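Long-range contact in BexL (PDB 4XRW), which probably closes and aromatises the nascent polyketide chain as a di-domain aromatase/cyclase of the type II BE-7585A biosynthetic pathway: residues L171-A185 / G273-T286. Sequence-based numbering, arbitrary orientation.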
loop_
_atom_site.group_PDB
_atom_site.type_symbol
_atom_site.label_atom_id
_atom_site.label_comp_id
_atom_site.label_asym_id
_atom_site.label_seq_id
_atom_site.Cartn_x
_atom_site.Cartn_y
_atom_site.Cartn_z
ATOM N N LEU A 171 1.167 11.764 -13.373
ATOM C CA LEU A 171 1.405 11.885 -11.941
ATOM C C LEU A 171 1.798 10.560 -11.299
ATOM O O LEU A 171 2.381 10.543 -10.220
ATOM C CB LEU A 171 0.160 12.427 -11.250
ATOM C CG LEU A 171 -0.375 13.747 -11.817
ATOM C CD1 LEU A 171 -1.588 14.200 -11.041
ATOM C CD2 LEU A 171 0.689 14.818 -11.813
ATOM N N THR A 172 1.476 9.462 -11.955
ATOM C CA THR A 172 1.668 8.129 -11.382
ATOM C C THR A 172 2.616 7.368 -12.258
ATOM O O THR A 172 2.394 7.274 -13.457
ATOM C CB THR A 172 0.343 7.374 -11.283
ATOM O OG1 THR A 172 -0.533 8.105 -10.429
ATOM C CG2 THR A 172 0.531 5.955 -10.722
ATOM N N PHE A 173 3.675 6.813 -11.674
ATOM C CA PHE A 173 4.636 6.060 -12.465
ATOM C C PHE A 173 5.241 4.969 -11.606
ATOM O O PHE A 173 5.214 5.040 -10.382
ATOM C CB PHE A 173 5.714 6.981 -13.045
ATOM C CG PHE A 173 6.515 7.707 -12.018
ATOM C CD1 PHE A 173 7.730 7.204 -11.597
ATOM C CD2 PHE A 173 6.050 8.888 -11.453
ATOM C CE1 PHE A 173 8.489 7.873 -10.650
ATOM C CE2 PHE A 173 6.792 9.562 -10.495
ATOM C CZ PHE A 173 8.025 9.043 -10.091
ATOM N N SER A 174 5.767 3.958 -12.271
ATOM C CA SER A 174 6.316 2.810 -11.605
ATOM C C SER A 174 7.584 2.413 -12.330
ATOM O O SER A 174 7.689 2.587 -13.542
ATOM C CB SER A 174 5.305 1.693 -11.585
ATOM O OG SER A 174 5.914 0.448 -11.322
ATOM N N PHE A 175 8.560 1.905 -11.595
ATOM C CA PHE A 175 9.808 1.464 -12.226
ATOM C C PHE A 175 10.461 0.397 -11.352
ATOM O O PHE A 175 10.185 0.327 -10.151
ATOM C CB PHE A 175 10.755 2.645 -12.445
ATOM C CG PHE A 175 11.222 3.297 -11.182
ATOM C CD1 PHE A 175 12.375 2.853 -10.542
ATOM C CD2 PHE A 175 10.523 4.345 -10.623
ATOM C CE1 PHE A 175 12.814 3.454 -9.373
ATOM C CE2 PHE A 175 10.955 4.943 -9.446
ATOM C CZ PHE A 175 12.097 4.491 -8.821
ATOM N N THR A 176 11.305 -0.425 -11.969
ATOM C CA THR A 176 11.953 -1.548 -11.292
ATOM C C THR A 176 13.463 -1.575 -11.580
ATOM O O THR A 176 13.883 -1.289 -12.696
ATOM C CB THR A 176 11.332 -2.878 -11.725
ATOM O OG1 THR A 176 9.925 -2.887 -11.421
ATOM C CG2 THR A 176 11.998 -4.043 -11.035
ATOM N N ASP A 177 14.271 -1.890 -10.567
ATOM C CA ASP A 177 15.710 -2.153 -10.774
ATOM C C ASP A 177 15.981 -3.600 -10.425
ATOM O O ASP A 177 15.423 -4.102 -9.462
ATOM C CB ASP A 177 16.571 -1.226 -9.933
ATOM C CG ASP A 177 16.563 0.194 -10.441
ATOM O OD1 ASP A 177 17.107 0.452 -11.538
ATOM O OD2 ASP A 177 16.040 1.059 -9.736
ATOM N N THR A 178 16.816 -4.281 -11.212
ATOM C CA THR A 178 17.039 -5.698 -11.044
ATOM C C THR A 178 18.538 -5.953 -10.980
ATOM O O THR A 178 19.304 -5.261 -11.645
ATOM C CB THR A 178 16.429 -6.510 -12.212
ATOM O OG1 THR A 178 14.999 -6.484 -12.118
ATOM C CG2 THR A 178 16.887 -7.948 -12.182
ATOM N N VAL A 179 18.932 -6.924 -10.166
ATOM C CA VAL A 179 20.297 -7.442 -10.213
ATOM C C VAL A 179 20.270 -8.941 -10.089
ATOM O O VAL A 179 19.443 -9.515 -9.380
ATOM C CB VAL A 179 21.195 -6.815 -9.124
ATOM C CG1 VAL A 179 21.087 -5.308 -9.144
ATOM C CG2 VAL A 179 20.876 -7.327 -7.763
ATOM N N ARG A 180 21.197 -9.603 -10.781
ATOM C CA ARG A 180 21.346 -11.037 -10.651
ATOM C C ARG A 180 22.385 -11.325 -9.571
ATOM O O ARG A 180 23.443 -10.703 -9.540
ATOM C CB ARG A 180 21.741 -11.663 -12.000
ATOM C CG ARG A 180 20.824 -11.206 -13.141
ATOM C CD ARG A 180 19.707 -12.208 -13.415
ATOM N NE ARG A 180 20.244 -13.526 -13.755
ATOM C CZ ARG A 180 19.720 -14.354 -14.657
ATOM N NH1 ARG A 180 18.629 -14.011 -15.336
ATOM N NH2 ARG A 180 20.296 -15.529 -14.884
ATOM N N ILE A 181 22.036 -12.237 -8.683
ATOM C CA ILE A 181 22.868 -12.592 -7.544
ATOM C C ILE A 181 23.074 -14.084 -7.541
ATOM O O ILE A 181 22.120 -14.852 -7.499
ATOM C CB ILE A 181 22.233 -12.141 -6.227
ATOM C CG1 ILE A 181 21.983 -10.627 -6.279
ATOM C CG2 ILE A 181 23.115 -12.583 -5.017
ATOM C CD1 ILE A 181 21.285 -10.053 -5.063
ATOM N N ASP A 182 24.329 -14.523 -7.567
ATOM C CA ASP A 182 24.553 -15.968 -7.590
ATOM C C ASP A 182 24.640 -16.519 -6.169
ATOM O O ASP A 182 25.721 -16.838 -5.653
ATOM C CB ASP A 182 25.799 -16.320 -8.414
ATOM C CG ASP A 182 25.688 -17.702 -9.077
ATOM O OD1 ASP A 182 26.451 -17.948 -10.042
ATOM O OD2 ASP A 182 24.818 -18.526 -8.655
ATOM N N ALA A 183 23.470 -16.614 -5.536
ATOM C CA ALA A 183 23.312 -17.147 -4.188
ATOM C C ALA A 183 21.839 -17.551 -4.018
ATOM O O ALA A 183 21.005 -17.121 -4.805
ATOM C CB ALA A 183 23.718 -16.104 -3.151
ATOM N N PRO A 184 21.527 -18.391 -3.020
ATOM C CA PRO A 184 20.122 -18.755 -2.773
ATOM C C PRO A 184 19.285 -17.536 -2.421
ATOM O O PRO A 184 19.791 -16.588 -1.803
ATOM C CB PRO A 184 20.188 -19.727 -1.596
ATOM C CG PRO A 184 21.618 -19.750 -1.148
ATOM C CD PRO A 184 22.467 -19.173 -2.205
ATOM N N ALA A 185 18.017 -17.577 -2.814
ATOM C CA ALA A 185 17.094 -16.476 -2.596
ATOM C C ALA A 185 17.027 -16.143 -1.123
ATOM O O ALA A 185 16.925 -14.967 -0.742
ATOM C CB ALA A 185 15.700 -16.830 -3.121
ATOM N N GLY A 273 20.936 -19.273 -9.857
ATOM C CA GLY A 273 21.049 -17.992 -9.152
ATOM C C GLY A 273 19.731 -17.407 -8.624
ATOM O O GLY A 273 18.701 -18.082 -8.585
ATOM N N THR A 274 19.777 -16.146 -8.199
ATOM C CA THR A 274 18.582 -15.393 -7.771
ATOM C C THR A 274 18.474 -14.138 -8.633
ATOM O O THR A 274 19.496 -13.489 -8.864
ATOM C CB THR A 274 18.686 -14.984 -6.260
ATOM O OG1 THR A 274 18.561 -16.141 -5.423
ATOM C CG2 THR A 274 17.640 -13.929 -5.870
ATOM N N THR A 275 17.282 -13.763 -9.123
ATOM C CA THR A 275 17.167 -12.406 -9.641
ATOM C C THR A 275 16.357 -11.607 -8.610
ATOM O O THR A 275 15.253 -11.985 -8.203
ATOM C CB THR A 275 16.594 -12.326 -11.086
ATOM O OG1 THR A 275 15.394 -11.564 -11.122
ATOM C CG2 THR A 275 16.387 -13.686 -11.671
ATOM N N ALA A 276 17.016 -10.574 -8.119
ATOM C CA ALA A 276 16.488 -9.708 -7.071
ATOM C C ALA A 276 16.056 -8.421 -7.716
ATOM O O ALA A 276 16.797 -7.810 -8.462
ATOM C CB ALA A 276 17.544 -9.448 -5.975
ATOM N N SER A 277 14.841 -7.986 -7.406
ATOM C CA SER A 277 14.350 -6.748 -7.934
ATOM C C SER A 277 13.732 -5.865 -6.865
ATOM O O SER A 277 13.258 -6.357 -5.867
ATOM C CB SER A 277 13.307 -7.041 -9.023
ATOM O OG SER A 277 12.256 -7.831 -8.492
ATOM N N SER A 278 13.774 -4.571 -7.120
ATOM C CA SER A 278 13.171 -3.531 -6.298
ATOM C C SER A 278 12.262 -2.705 -7.186
ATOM O O SER A 278 12.747 -2.014 -8.092
ATOM C CB SER A 278 14.239 -2.648 -5.685
ATOM O OG SER A 278 13.707 -1.582 -4.942
ATOM N N GLU A 279 10.955 -2.781 -6.923
ATOM C CA GLU A 279 9.952 -2.024 -7.666
ATOM C C GLU A 279 9.469 -0.847 -6.846
ATOM O O GLU A 279 9.388 -0.942 -5.626
ATOM C CB GLU A 279 8.778 -2.932 -8.031
ATOM C CG GLU A 279 7.689 -2.240 -8.861
ATOM C CD GLU A 279 6.622 -1.488 -8.039
ATOM O OE1 GLU A 279 6.654 -1.457 -6.772
ATOM O OE2 GLU A 279 5.727 -0.906 -8.689
ATOM N N HIS A 280 9.162 0.243 -7.505
ATOM C CA HIS A 280 8.573 1.381 -6.864
ATOM C C HIS A 280 7.386 1.894 -7.644
ATOM O O HIS A 280 7.449 1.976 -8.814
ATOM C CB HIS A 280 9.536 2.529 -6.729
ATOM C CG HIS A 280 10.777 2.209 -5.964
ATOM N ND1 HIS A 280 10.950 2.555 -4.651
ATOM C CD2 HIS A 280 11.933 1.653 -6.357
ATOM C CE1 HIS A 280 12.138 2.166 -4.257
ATOM N NE2 HIS A 280 12.753 1.621 -5.273
ATOM N N THR A 281 6.334 2.242 -6.937
ATOM C CA THR A 281 5.206 2.987 -7.508
ATOM C C THR A 281 5.060 4.321 -6.759
ATOM O O THR A 281 5.006 4.385 -5.488
ATOM C CB THR A 281 3.887 2.188 -7.449
ATOM O OG1 THR A 281 3.941 1.067 -8.351
ATOM C CG2 THR A 281 2.706 3.075 -7.841
ATOM N N VAL A 282 5.006 5.406 -7.535
ATOM C CA VAL A 282 4.906 6.727 -6.970
ATOM C C VAL A 282 3.732 7.493 -7.571
ATOM O O VAL A 282 3.489 7.382 -8.763
ATOM C CB VAL A 282 6.189 7.557 -7.206
ATOM C CG1 VAL A 282 6.050 8.953 -6.617
ATOM C CG2 VAL A 282 7.395 6.872 -6.569
ATOM N N VAL A 283 3.035 8.243 -6.729
ATOM C CA VAL A 283 2.123 9.298 -7.177
ATOM C C VAL A 283 2.678 10.632 -6.723
ATOM O O VAL A 283 2.955 10.844 -5.537
ATOM C CB VAL A 283 0.691 9.118 -6.626
ATOM C CG1 VAL A 283 -0.226 10.242 -7.133
ATOM C CG2 VAL A 283 0.132 7.768 -7.007
ATOM N N LEU A 284 2.838 11.566 -7.660
ATOM C CA LEU A 284 3.367 12.884 -7.311
ATOM C C LEU A 284 2.350 13.829 -6.693
ATOM O O LEU A 284 1.151 13.724 -6.920
ATOM C CB LEU A 284 3.965 13.546 -8.550
ATOM C CG LEU A 284 5.192 12.886 -9.129
ATOM C CD1 LEU A 284 5.558 13.555 -10.458
ATOM C CD2 LEU A 284 6.322 12.993 -8.154
ATOM N N ASN A 285 2.863 14.741 -5.873
ATOM C CA ASN A 285 2.087 15.797 -5.260
ATOM C C ASN A 285 2.469 17.047 -6.034
ATOM O O ASN A 285 3.562 17.581 -5.856
ATOM C CB ASN A 285 2.427 15.933 -3.773
ATOM C CG ASN A 285 1.489 16.845 -3.033
ATOM O OD1 ASN A 285 0.720 17.587 -3.634
ATOM N ND2 ASN A 285 1.552 16.798 -1.702
ATOM N N THR A 286 1.603 17.492 -6.926
ATOM C CA THR A 286 1.963 18.609 -7.794
ATOM C C THR A 286 1.945 19.927 -7.024
ATOM O O THR A 286 2.611 20.865 -7.416
ATOM C CB THR A 286 1.011 18.698 -9.009
ATOM O OG1 THR A 286 -0.334 18.829 -8.543
ATOM C CG2 THR A 286 1.113 17.444 -9.855
HETATM O O HOH W 1 14.338 0.349 -7.732
#
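Strand 172-181 pairs antiparallel with strand 274-284, their axes 4.6 Å apart at 165°, and hydrogen-bonded pairs run from Phe173 with Val282 to Ile181 with Thr274. On the face turned to helix 299-326, both phenylalanines bend back over their cross-strand partners. Phe175 CG sits between the backbone N and the carbonyl carbon, which brings one ring face over His280 CB, 4.1 Å from the ring centroid. The imidazole is nearly parallel (23°) but slid aside, barely overlapping the phenyl ring; its NE2 is hydrogen-bonded to Ser314 OG and its ND1 to His260 NE2. Phe173 repeats the pose over Val282 CB and takes Leu284 CG at its edge, 3.9 Å from CE2. Beside them a water bridges Asp177 OD2 (2.7 Å) and Ser278 O (2.9 Å), while OD2 is also hydrogen-bonded to Ser311 OG.

On the other face, Glu279 OE2 accepts hydrogen bonds from Thr281 OG1 at 2.7 Å through its syn lone pair and from Ser174 OG at 3.0 Å on its anti side, 26° out of the carboxylate plane. Without this carboxylate, as with an alanine here, both hydroxyls would probably lose their shared acceptor and Ser174 OG would be left to turn. Just beyond strand 172-181, Ala183 O accepts a hydrogen bond from Thr274 OG1 (2.7 Å), pinning the turn into helix 185-193. In the second domain's helix-grip sheet, these first and last strands thus pack and hydrogen-bond against helix 299-326 through the Phe175-His280 face, while two hydroxyls gripping one carboxylate oxygen link them on the other.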